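Local coordinates for protein HTH-type transcriptional regulator KdgR (Escherichia coli, PDB 1YSP) that represses transcription of genes for transport and breakdown of 2-keto-3-deoxygluconate, and is represented here by its C-terminal, IclR-type effector domain, at residues L29-K39 with I52-I63; K86-T94 with D114-L122. One frame throughout, in Å; residues are numbered along the deposited sequence. Where two conformers were deposited one is given.

Contact 1. Residues L29-K39 with I52-I63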
loop_
_atom_site.group_PDB
_atom_site.type_symbol
_atom_site.label_atom_id
_atom_site.label_comp_id
_atom_site.label_asym_id
_atom_site.label_seq_id
_atom_site.Cartn_x
_atom_site.Cartn_y
_atom_site.Cartn_z
ATOM N N LEU A 29 5.897 7.790 -1.519
ATOM C CA LEU A 29 6.350 7.951 -2.906
ATOM C C LEU A 29 7.751 8.561 -2.910
ATOM O O LEU A 29 8.017 9.546 -2.197
ATOM C CB LEU A 29 5.382 8.840 -3.682
ATOM C CG LEU A 29 5.637 9.011 -5.188
ATOM C CD1 LEU A 29 5.455 7.721 -5.966
ATOM C CD2 LEU A 29 4.749 10.066 -5.704
ATOM N N ASP A 30 8.662 7.931 -3.644
ATOM C CA ASP A 30 9.958 8.538 -3.875
ATOM C C ASP A 30 10.175 8.530 -5.375
ATOM O O ASP A 30 10.711 7.572 -5.932
ATOM C CB ASP A 30 11.079 7.800 -3.149
ATOM C CG ASP A 30 12.437 8.518 -3.281
ATOM O OD1 ASP A 30 12.482 9.693 -3.705
ATOM O OD2 ASP A 30 13.457 7.895 -2.963
ATOM N N GLU A 31 9.667 9.580 -6.002
ATOM C CA GLU A 31 9.843 9.815 -7.429
ATOM C C GLU A 31 9.058 8.819 -8.280
ATOM O O GLU A 31 7.953 9.153 -8.684
ATOM C CB GLU A 31 11.335 9.888 -7.795
ATOM C CG GLU A 31 12.040 10.941 -6.943
ATOM C CD GLU A 31 13.186 11.620 -7.645
ATOM O OE1 GLU A 31 13.978 10.909 -8.300
ATOM O OE2 GLU A 31 13.285 12.868 -7.533
ATOM N N ASP A 32 9.610 7.633 -8.541
ATOM C CA ASP A 32 8.943 6.607 -9.371
ATOM C C ASP A 32 9.016 5.219 -8.715
ATOM O O ASP A 32 9.060 4.164 -9.388
ATOM C CB ASP A 32 9.604 6.529 -10.738
ATOM C CG ASP A 32 10.975 5.869 -10.674
ATOM O OD1 ASP A 32 11.607 5.941 -9.590
ATOM O OD2 ASP A 32 11.416 5.272 -11.697
ATOM N N SER A 33 9.074 5.227 -7.387
ATOM C CA SER A 33 9.135 3.991 -6.620
ATOM C C SER A 33 8.505 4.274 -5.255
ATOM O O SER A 33 8.176 5.436 -4.962
ATOM C CB SER A 33 10.576 3.485 -6.519
ATOM O OG SER A 33 11.362 4.390 -5.765
ATOM N N ILE A 34 8.270 3.222 -4.473
ATOM C CA ILE A 34 7.843 3.397 -3.071
ATOM C C ILE A 34 9.067 3.304 -2.180
ATOM O O ILE A 34 10.023 2.621 -2.507
ATOM C CB ILE A 34 6.727 2.386 -2.620
ATOM C CG1 ILE A 34 7.262 0.935 -2.568
ATOM C CG2 ILE A 34 5.530 2.502 -3.563
ATOM C CD1 ILE A 34 6.370 -0.086 -1.701
ATOM N N VAL A 35 9.025 3.970 -1.037
ATOM C CA VAL A 35 10.083 3.797 -0.043
ATOM C C VAL A 35 9.432 3.370 1.277
ATOM O O VAL A 35 8.498 3.997 1.692
ATOM C CB VAL A 35 10.911 5.141 0.175
ATOM C CG1 VAL A 35 9.980 6.337 0.435
ATOM C CG2 VAL A 35 11.871 4.971 1.348
ATOM N N TYR A 36 9.903 2.308 1.920
ATOM C CA TYR A 36 9.340 1.968 3.238
ATOM C C TYR A 36 9.898 2.924 4.293
ATOM O O TYR A 36 11.089 2.957 4.507
ATOM C CB TYR A 36 9.587 0.506 3.604
ATOM C CG TYR A 36 8.824 -0.458 2.727
ATOM C CD1 TYR A 36 7.451 -0.319 2.540
ATOM C CD2 TYR A 36 9.463 -1.527 2.106
ATOM C CE1 TYR A 36 6.742 -1.199 1.743
ATOM C CE2 TYR A 36 8.738 -2.424 1.290
ATOM C CZ TYR A 36 7.392 -2.241 1.114
ATOM O OH TYR A 36 6.655 -3.097 0.313
ATOM N N ILE A 37 9.032 3.729 4.898
ATOM C CA ILE A 37 9.454 4.674 5.944
ATOM C C ILE A 37 9.283 4.152 7.398
ATOM O O ILE A 37 10.006 4.621 8.304
ATOM C CB ILE A 37 8.829 6.078 5.736
ATOM C CG1 ILE A 37 7.286 6.015 5.724
ATOM C CG2 ILE A 37 9.355 6.687 4.407
ATOM C CD1 ILE A 37 6.571 7.372 5.683
ATOM N N HIS A 38 8.365 3.194 7.626
ATOM C CA HIS A 38 8.268 2.493 8.932
ATOM C C HIS A 38 7.911 1.019 8.743
ATOM O O HIS A 38 7.360 0.648 7.717
ATOM C CB HIS A 38 7.269 3.179 9.876
ATOM C CG HIS A 38 7.474 2.856 11.335
ATOM N ND1 HIS A 38 8.723 2.708 11.904
ATOM C CD2 HIS A 38 6.585 2.711 12.346
ATOM C CE1 HIS A 38 8.590 2.462 13.199
ATOM N NE2 HIS A 38 7.301 2.455 13.494
ATOM N N LYS A 39 8.258 0.173 9.712
ATOM C CA LYS A 39 7.880 -1.242 9.662
ATOM C C LYS A 39 7.707 -1.756 11.088
ATOM O O LYS A 39 8.458 -1.327 11.990
ATOM C CB LYS A 39 9.006 -2.044 8.972
ATOM C CG LYS A 39 8.613 -3.403 8.509
ATOM C CD LYS A 39 9.828 -4.277 8.020
ATOM C CE LYS A 39 9.391 -5.726 7.764
ATOM N NZ LYS A 39 10.537 -6.639 7.518
ATOM N N ILE A 52 12.796 2.879 7.177
ATOM C CA ILE A 52 13.307 1.527 6.924
ATOM C C ILE A 52 14.041 1.425 5.557
ATOM O O ILE A 52 14.953 0.597 5.378
ATOM C CB ILE A 52 12.214 0.436 7.193
ATOM C CG1 ILE A 52 12.153 0.104 8.690
ATOM C CG2 ILE A 52 12.526 -0.854 6.448
ATOM C CD1 ILE A 52 11.557 1.181 9.611
ATOM N N GLY A 53 13.658 2.292 4.621
ATOM C CA GLY A 53 14.538 2.683 3.515
ATOM C C GLY A 53 14.636 1.778 2.298
ATOM O O GLY A 53 15.245 2.159 1.290
ATOM N N ARG A 54 14.044 0.587 2.388
ATOM C CA ARG A 54 13.914 -0.322 1.247
ATOM C C ARG A 54 13.073 0.367 0.142
ATOM O O ARG A 54 12.150 1.134 0.452
ATOM C CB ARG A 54 13.255 -1.644 1.687
ATOM C CG ARG A 54 13.154 -1.864 3.238
ATOM C CD ARG A 54 12.996 -3.352 3.652
ATOM N NE ARG A 54 12.133 -4.125 2.743
ATOM C CZ ARG A 54 10.981 -4.716 3.075
ATOM N NH1 ARG A 54 10.512 -4.648 4.316
ATOM N NH2 ARG A 54 10.291 -5.385 2.153
ATOM N N ARG A 55 13.414 0.092 -1.121
ATOM C CA ARG A 55 12.765 0.691 -2.306
ATOM C C ARG A 55 12.136 -0.355 -3.275
ATOM O O ARG A 55 12.752 -1.392 -3.590
ATOM C CB ARG A 55 13.779 1.570 -3.035
ATOM C CG ARG A 55 13.186 2.685 -3.854
ATOM C CD ARG A 55 14.216 3.253 -4.825
ATOM N NE ARG A 55 15.182 4.113 -4.152
ATOM C CZ ARG A 55 16.309 4.574 -4.699
ATOM N NH1 ARG A 55 16.623 4.270 -5.958
ATOM N NH2 ARG A 55 17.127 5.349 -3.986
ATOM N N ASN A 56 10.920 -0.092 -3.754
ATOM C CA ASN A 56 10.183 -1.110 -4.510
ATOM C C ASN A 56 9.364 -0.478 -5.635
ATOM O O ASN A 56 9.080 0.725 -5.589
ATOM C CB ASN A 56 9.283 -1.979 -3.596
ATOM C CG ASN A 56 10.024 -3.219 -2.969
ATOM O OD1 ASN A 56 9.471 -3.895 -2.082
ATOM N ND2 ASN A 56 11.222 -3.526 -3.450
ATOM N N PRO A 57 9.001 -1.273 -6.666
ATOM C CA PRO A 57 8.199 -0.716 -7.776
ATOM C C PRO A 57 6.827 -0.197 -7.322
ATOM O O PRO A 57 6.215 -0.746 -6.381
ATOM C CB PRO A 57 8.007 -1.918 -8.706
ATOM C CG PRO A 57 9.172 -2.828 -8.401
ATOM C CD PRO A 57 9.323 -2.695 -6.889
ATOM N N LEU A 58 6.319 0.798 -8.024
ATOM C CA LEU A 58 4.972 1.315 -7.765
ATOM C C LEU A 58 3.881 0.316 -8.257
ATOM O O LEU A 58 2.769 0.281 -7.748
ATOM C CB LEU A 58 4.810 2.627 -8.533
ATOM C CG LEU A 58 5.578 3.872 -8.023
ATOM C CD1 LEU A 58 5.369 4.999 -8.998
ATOM C CD2 LEU A 58 4.974 4.270 -6.659
ATOM N N TYR A 59 4.195 -0.448 -9.317
ATOM C CA TYR A 59 3.110 -1.185 -10.034
ATOM C C TYR A 59 2.863 -2.598 -9.470
ATOM O O TYR A 59 1.846 -3.252 -9.805
ATOM C CB TYR A 59 3.478 -1.302 -11.571
ATOM C CG TYR A 59 4.856 -1.879 -11.823
ATOM C CD1 TYR A 59 5.047 -3.271 -11.925
ATOM C CD2 TYR A 59 5.991 -1.038 -11.965
ATOM C CE1 TYR A 59 6.344 -3.827 -12.118
ATOM C CE2 TYR A 59 7.281 -1.579 -12.186
ATOM C CZ TYR A 59 7.462 -2.944 -12.253
ATOM O OH TYR A 59 8.730 -3.428 -12.471
ATOM N N SER A 60 3.776 -3.076 -8.622
ATOM C CA SER A 60 3.725 -4.462 -8.088
ATOM C C SER A 60 3.582 -4.528 -6.547
ATOM O O SER A 60 3.635 -5.656 -5.959
ATOM C CB SER A 60 5.002 -5.216 -8.452
ATOM O OG SER A 60 6.155 -4.576 -7.895
ATOM N N THR A 61 3.460 -3.364 -5.908
ATOM C CA THR A 61 3.300 -3.264 -4.444
ATOM C C THR A 61 1.891 -2.777 -4.112
ATOM O O THR A 61 1.332 -1.999 -4.872
ATOM C CB THR A 61 4.348 -2.311 -3.795
ATOM O OG1 THR A 61 4.220 -0.968 -4.322
ATOM C CG2 THR A 61 5.737 -2.853 -4.031
ATOM N N ALA A 62 1.304 -3.227 -2.994
ATOM C CA ALA A 62 0.005 -2.762 -2.578
ATOM C C ALA A 62 0.087 -1.241 -2.233
ATOM O O ALA A 62 -0.797 -0.476 -2.574
ATOM C CB ALA A 62 -0.548 -3.615 -1.372
ATOM N N ILE A 63 1.161 -0.843 -1.594
ATOM C CA ILE A 63 1.344 0.611 -1.208
ATOM C C ILE A 63 1.502 1.485 -2.467
ATOM O O ILE A 63 0.983 2.613 -2.556
ATOM C CB ILE A 63 2.571 0.759 -0.246
ATOM C CG1 ILE A 63 2.215 0.199 1.169
ATOM C CG2 ILE A 63 3.035 2.250 -0.169
ATOM C CD1 ILE A 63 3.478 -0.059 2.051
HETATM O O HOH W 1 7.694 1.813 -10.198
#
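I34 and N56 form an antiparallel hydrogen-bonded pair, I34 N giving to N56 O at 2.9 Å and N56 N returning a bond to I34 O, and the ladder runs on through Y36 N to R54 O. Y36 O then takes two donors, G53 N at 2.7 Å and nearly straight along its carbonyl, I52 N at 3.2 Å and tilted from the carbonyl plane. The side chain of I34 runs over N56 toward the start of helix 62-69. Its CG1 lies between the backbone N and the carbonyl carbon (chi1 67°), and the extended branch carries CD1 tip to tip against T61, 3.5 Å from T61 OG1. T61 OG1 donates to P57 O and caps the helix at G64 N. CG2 of I34 slides past L58, whose CD2 is 3.6 Å away and also meets L29 CD1. Strand 55-57 is the outermost strand at this side of the antiparallel sheet of the IclR effector domain, a member of the GAF clan, and strand 33-40 separates it from strand 24-30, against which I37 and H38 make a classic beta bulge opposite L26. Y36 joins sheet to helix: I63 CD1 meets the ring edge at CE1, 3.5 Å off. The R54 guanidinium has Y36 CD2 over its centre, the two planes 54° apart, while R54 NH1 sits 3.8 Å from K39 NZ; K39 has a salt bridge to D41, which probably tempers the like charges. At the other end, R55 lays CG and CD along S33 OG, itself bonded to D30 O. A water bridges D32 O and L58 N.

Contact 2. Residues K86-T94 with D114-L122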
loop_
_atom_site.group_PDB
_atom_site.type_symbol
_atom_site.label_atom_id
_atom_site.label_comp_id
_atom_site.label_asym_id
_atom_site.label_seq_id
_atom_site.Cartn_x
_atom_site.Cartn_y
_atom_site.Cartn_z
ATOM N N LYS A 86 9.157 -4.593 -15.186
ATOM C CA LYS A 86 9.796 -5.905 -15.134
ATOM C C LYS A 86 8.806 -6.969 -14.648
ATOM O O LYS A 86 8.085 -6.773 -13.659
ATOM C CB LYS A 86 11.044 -5.810 -14.224
ATOM C CG LYS A 86 12.017 -4.794 -14.775
ATOM C CD LYS A 86 13.351 -4.833 -14.085
ATOM C CE LYS A 86 14.205 -3.741 -14.683
ATOM N NZ LYS A 86 15.653 -3.889 -14.285
ATOM N N ARG A 87 8.751 -8.109 -15.341
ATOM C CA ARG A 87 7.862 -9.187 -14.973
ATOM C C ARG A 87 8.540 -10.039 -13.897
ATOM O O ARG A 87 9.443 -10.846 -14.202
ATOM C CB ARG A 87 7.546 -10.053 -16.203
ATOM C CG ARG A 87 6.425 -11.074 -15.954
ATOM C CD ARG A 87 5.095 -10.538 -16.462
ATOM N NE ARG A 87 4.065 -11.566 -16.406
ATOM C CZ ARG A 87 3.593 -12.201 -17.479
ATOM N NH1 ARG A 87 4.039 -11.889 -18.689
ATOM N NH2 ARG A 87 2.659 -13.126 -17.336
ATOM N N SER A 88 8.128 -9.843 -12.643
ATOM C CA SER A 88 8.704 -10.645 -11.523
ATOM C C SER A 88 8.085 -12.005 -11.441
ATOM O O SER A 88 8.757 -13.012 -11.206
ATOM C CB SER A 88 8.554 -9.921 -10.183
ATOM O OG SER A 88 9.432 -8.829 -10.170
ATOM N N THR A 89 6.784 -12.053 -11.621
ATOM C CA THR A 89 6.058 -13.271 -11.495
ATOM C C THR A 89 5.026 -13.285 -12.587
ATOM O O THR A 89 4.791 -12.264 -13.296
ATOM C CB THR A 89 5.287 -13.356 -10.115
ATOM O OG1 THR A 89 4.206 -12.426 -10.141
ATOM C CG2 THR A 89 6.190 -13.085 -8.912
ATOM N N GLU A 90 4.347 -14.420 -12.640
ATOM C CA GLU A 90 3.209 -14.647 -13.505
ATOM C C GLU A 90 2.154 -13.519 -13.406
ATOM O O GLU A 90 1.510 -13.127 -14.402
ATOM C CB GLU A 90 2.619 -16.015 -13.120
ATOM C CG GLU A 90 3.704 -17.123 -12.882
ATOM C CD GLU A 90 4.585 -16.920 -11.635
ATOM O OE1 GLU A 90 4.067 -16.544 -10.569
ATOM O OE2 GLU A 90 5.809 -17.135 -11.715
ATOM N N ARG A 91 1.957 -13.002 -12.197
ATOM C CA ARG A 91 0.868 -12.052 -11.943
ATOM C C ARG A 91 1.221 -10.564 -12.025
ATOM O O ARG A 91 0.323 -9.702 -11.937
ATOM C CB ARG A 91 0.243 -12.332 -10.561
ATOM C CG ARG A 91 -0.532 -13.652 -10.508
ATOM C CD ARG A 91 -1.265 -13.812 -9.169
ATOM N NE ARG A 91 -2.362 -12.840 -9.058
ATOM C CZ ARG A 91 -3.635 -13.071 -9.393
ATOM N NH1 ARG A 91 -4.016 -14.265 -9.849
ATOM N NH2 ARG A 91 -4.541 -12.107 -9.254
ATOM N N THR A 92 2.506 -10.268 -12.178
ATOM C CA THR A 92 2.957 -8.870 -12.214
ATOM C C THR A 92 2.270 -8.115 -13.340
ATOM O O THR A 92 2.152 -8.657 -14.485
ATOM C CB THR A 92 4.477 -8.710 -12.402
ATOM O OG1 THR A 92 5.184 -9.588 -11.520
ATOM C CG2 THR A 92 4.844 -7.220 -12.104
ATOM N N ILE A 93 1.788 -6.893 -13.036
ATOM C CA ILE A 93 1.181 -5.993 -14.024
ATOM C C ILE A 93 2.364 -5.235 -14.672
ATOM O O ILE A 93 3.120 -4.567 -13.960
ATOM C CB ILE A 93 0.205 -4.933 -13.363
ATOM C CG1 ILE A 93 -1.007 -5.618 -12.709
ATOM C CG2 ILE A 93 -0.229 -3.937 -14.415
ATOM C CD1 ILE A 93 -1.468 -4.923 -11.403
ATOM N N THR A 94 2.503 -5.277 -16.000
ATOM C CA THR A 94 3.761 -4.789 -16.601
ATOM C C THR A 94 3.602 -3.778 -17.732
ATOM O O THR A 94 4.502 -3.658 -18.602
ATOM C CB THR A 94 4.648 -5.991 -17.084
ATOM O OG1 THR A 94 3.870 -6.829 -17.955
ATOM C CG2 THR A 94 5.081 -6.832 -15.862
ATOM N N ASP A 114 -1.151 -6.614 -3.453
ATOM C CA ASP A 114 -0.080 -7.254 -4.177
ATOM C C ASP A 114 -0.368 -8.727 -3.969
ATOM O O ASP A 114 -0.113 -9.245 -2.893
ATOM C CB ASP A 114 1.285 -6.894 -3.561
ATOM C CG ASP A 114 2.411 -7.878 -3.966
ATOM O OD1 ASP A 114 2.265 -8.682 -4.931
ATOM O OD2 ASP A 114 3.456 -7.862 -3.334
ATOM N N ASN A 115 -0.949 -9.369 -4.971
ATOM C CA ASN A 115 -1.279 -10.781 -4.907
ATOM C C ASN A 115 -0.223 -11.599 -5.668
ATOM O O ASN A 115 -0.363 -11.885 -6.871
ATOM C CB ASN A 115 -2.692 -10.995 -5.430
ATOM C CG ASN A 115 -3.155 -12.440 -5.318
ATOM O OD1 ASN A 115 -2.504 -13.246 -4.663
ATOM N ND2 ASN A 115 -4.257 -12.770 -5.987
ATOM N N GLU A 116 0.855 -11.910 -4.970
ATOM C CA GLU A 116 2.042 -12.569 -5.558
ATOM C C GLU A 116 2.504 -11.924 -6.871
ATOM O O GLU A 116 2.819 -12.615 -7.867
ATOM C CB GLU A 116 1.765 -14.076 -5.765
ATOM C CG GLU A 116 1.371 -14.797 -4.488
ATOM C CD GLU A 116 1.076 -16.301 -4.767
ATOM O OE1 GLU A 116 -0.054 -16.636 -5.186
ATOM O OE2 GLU A 116 1.994 -17.092 -4.542
ATOM N N GLU A 117 2.491 -10.590 -6.877
ATOM C CA GLU A 117 2.984 -9.805 -7.997
ATOM C C GLU A 117 4.473 -9.485 -7.897
ATOM O O GLU A 117 5.120 -9.290 -8.909
ATOM C CB GLU A 117 2.134 -8.526 -8.127
ATOM C CG GLU A 117 0.702 -8.816 -8.565
ATOM C CD GLU A 117 -0.248 -7.715 -8.201
ATOM O OE1 GLU A 117 0.009 -6.571 -8.617
ATOM O OE2 GLU A 117 -1.188 -7.966 -7.427
ATOM N N GLN A 118 5.027 -9.425 -6.680
ATOM C CA GLN A 118 6.479 -9.246 -6.499
ATOM C C GLN A 118 7.226 -10.557 -6.304
ATOM O O GLN A 118 8.326 -10.741 -6.838
ATOM C CB GLN A 118 6.780 -8.375 -5.274
ATOM C CG GLN A 118 6.489 -6.937 -5.403
ATOM C CD GLN A 118 7.122 -6.159 -4.254
ATOM O OE1 GLN A 118 8.108 -5.460 -4.445
ATOM N NE2 GLN A 118 6.561 -6.294 -3.056
ATOM N N GLU A 119 6.628 -11.456 -5.536
ATOM C CA GLU A 119 7.293 -12.671 -5.106
ATOM C C GLU A 119 6.248 -13.750 -4.933
ATOM O O GLU A 119 5.194 -13.524 -4.316
ATOM C CB GLU A 119 8.008 -12.403 -3.779
ATOM C CG GLU A 119 9.140 -13.354 -3.466
ATOM C CD GLU A 119 10.015 -12.833 -2.344
ATOM O OE1 GLU A 119 10.544 -13.663 -1.574
ATOM O OE2 GLU A 119 10.154 -11.593 -2.224
ATOM N N GLU A 120 6.503 -14.920 -5.500
ATOM C CA GLU A 120 5.608 -16.054 -5.239
ATOM C C GLU A 120 5.484 -16.260 -3.721
ATOM O O GLU A 120 6.446 -16.081 -2.970
ATOM C CB GLU A 120 6.095 -17.341 -5.935
ATOM C CG GLU A 120 6.088 -17.248 -7.453
ATOM C CD GLU A 120 7.329 -16.569 -8.044
ATOM O OE1 GLU A 120 8.131 -15.946 -7.287
ATOM O OE2 GLU A 120 7.505 -16.680 -9.292
ATOM N N GLY A 121 4.273 -16.542 -3.274
ATOM C CA GLY A 121 4.053 -16.834 -1.870
ATOM C C GLY A 121 3.943 -15.624 -0.972
ATOM O O GLY A 121 3.764 -15.780 0.245
ATOM N N LEU A 122 4.038 -14.416 -1.551
ATOM C CA LEU A 122 3.886 -13.181 -0.745
ATOM C C LEU A 122 2.632 -12.377 -1.161
ATOM O O LEU A 122 2.451 -12.076 -2.345
ATOM C CB LEU A 122 5.161 -12.311 -0.831
ATOM C CG LEU A 122 5.164 -10.869 -0.289
ATOM C CD1 LEU A 122 5.380 -10.912 1.233
ATOM C CD2 LEU A 122 6.249 -9.979 -0.948
HETATM O O HOH W 2 2.725 -15.011 -9.123
HETATM O O HOH W 3 -2.858 -9.830 -8.809
HETATM O O HOH W 4 1.839 -5.958 -10.498
#
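An ST turn at T89, built into the type I beta turn T89-T92, clasps the loop that follows strand 112-115. T89 OG1 donates to E116 O at 2.7 Å, in the carbonyl plane and on a lone pair, and accepts from R91 N. Its place between the backbone N and the carbonyl carbon (chi1 71°) lets one hydroxyl serve both. CG2 slides past E120 in the opposite direction, 3.8 Å from E120 CD. A valine at T89 would probably leave E116 O without its hydroxyl donor and R91 N without its acceptor. T92 supplies the second grip: its OG1 donates to E117 O at 2.6 Å and in turn accepts from T89 N, so both threonine hydroxyls tie the turn internally as well as across. R91 lays its guanidinium over the side amide of N115, with N115 ND2 3.2 Å above the plane and toward its rim, 38° between the planes. Two donors face each other here, and no bond joins them; R91 NH2 instead reaches a water, in the guanidinium plane, that donates to E117 OE2. The same carboxylate oxygen takes N115 N from above its plane at 2.8 Å, while E117 OE1 reaches I93 N through another water and has a salt bridge to K65. D114 OD1, in an Asx motif, accepts from E117 N and holds the start of the loop. The side chains of E90 and E120 cross at about a right angle, their carboxylate planes 41° apart, but E90 has two conformers and this like-charge approach is doubtful. I93 lies alongside E117, pointing the same way, and also packs on A98, L99 and V102 of helix 96-109, and D114 is backbone hydrogen-bonded to C124 of strand 123-130.

Contact 1 lies nearer the centre of the chain and contact 2 nearer its surface, their centres 15 Å apart. Both reach the same antiparallel sheet, at its two outermost strands: 55-57 in contact 1 and 112-115 in contact 2. Contact 1 combines backbone bonding with buried I34, Y36, L58 and I63, and with exposed I52, R54 and R55. The second joins two loops with no strand pairing between them, through threonine hydroxyls, carbonyls, carboxylates and bridging waters, several of its residues being exposed. The two meet around the turn after strand 55-57, where Y59 OH probably hydrogen-bonds with K86 N and the Y59 ring packs on I93 O, while Q118 lies against N56 and S60.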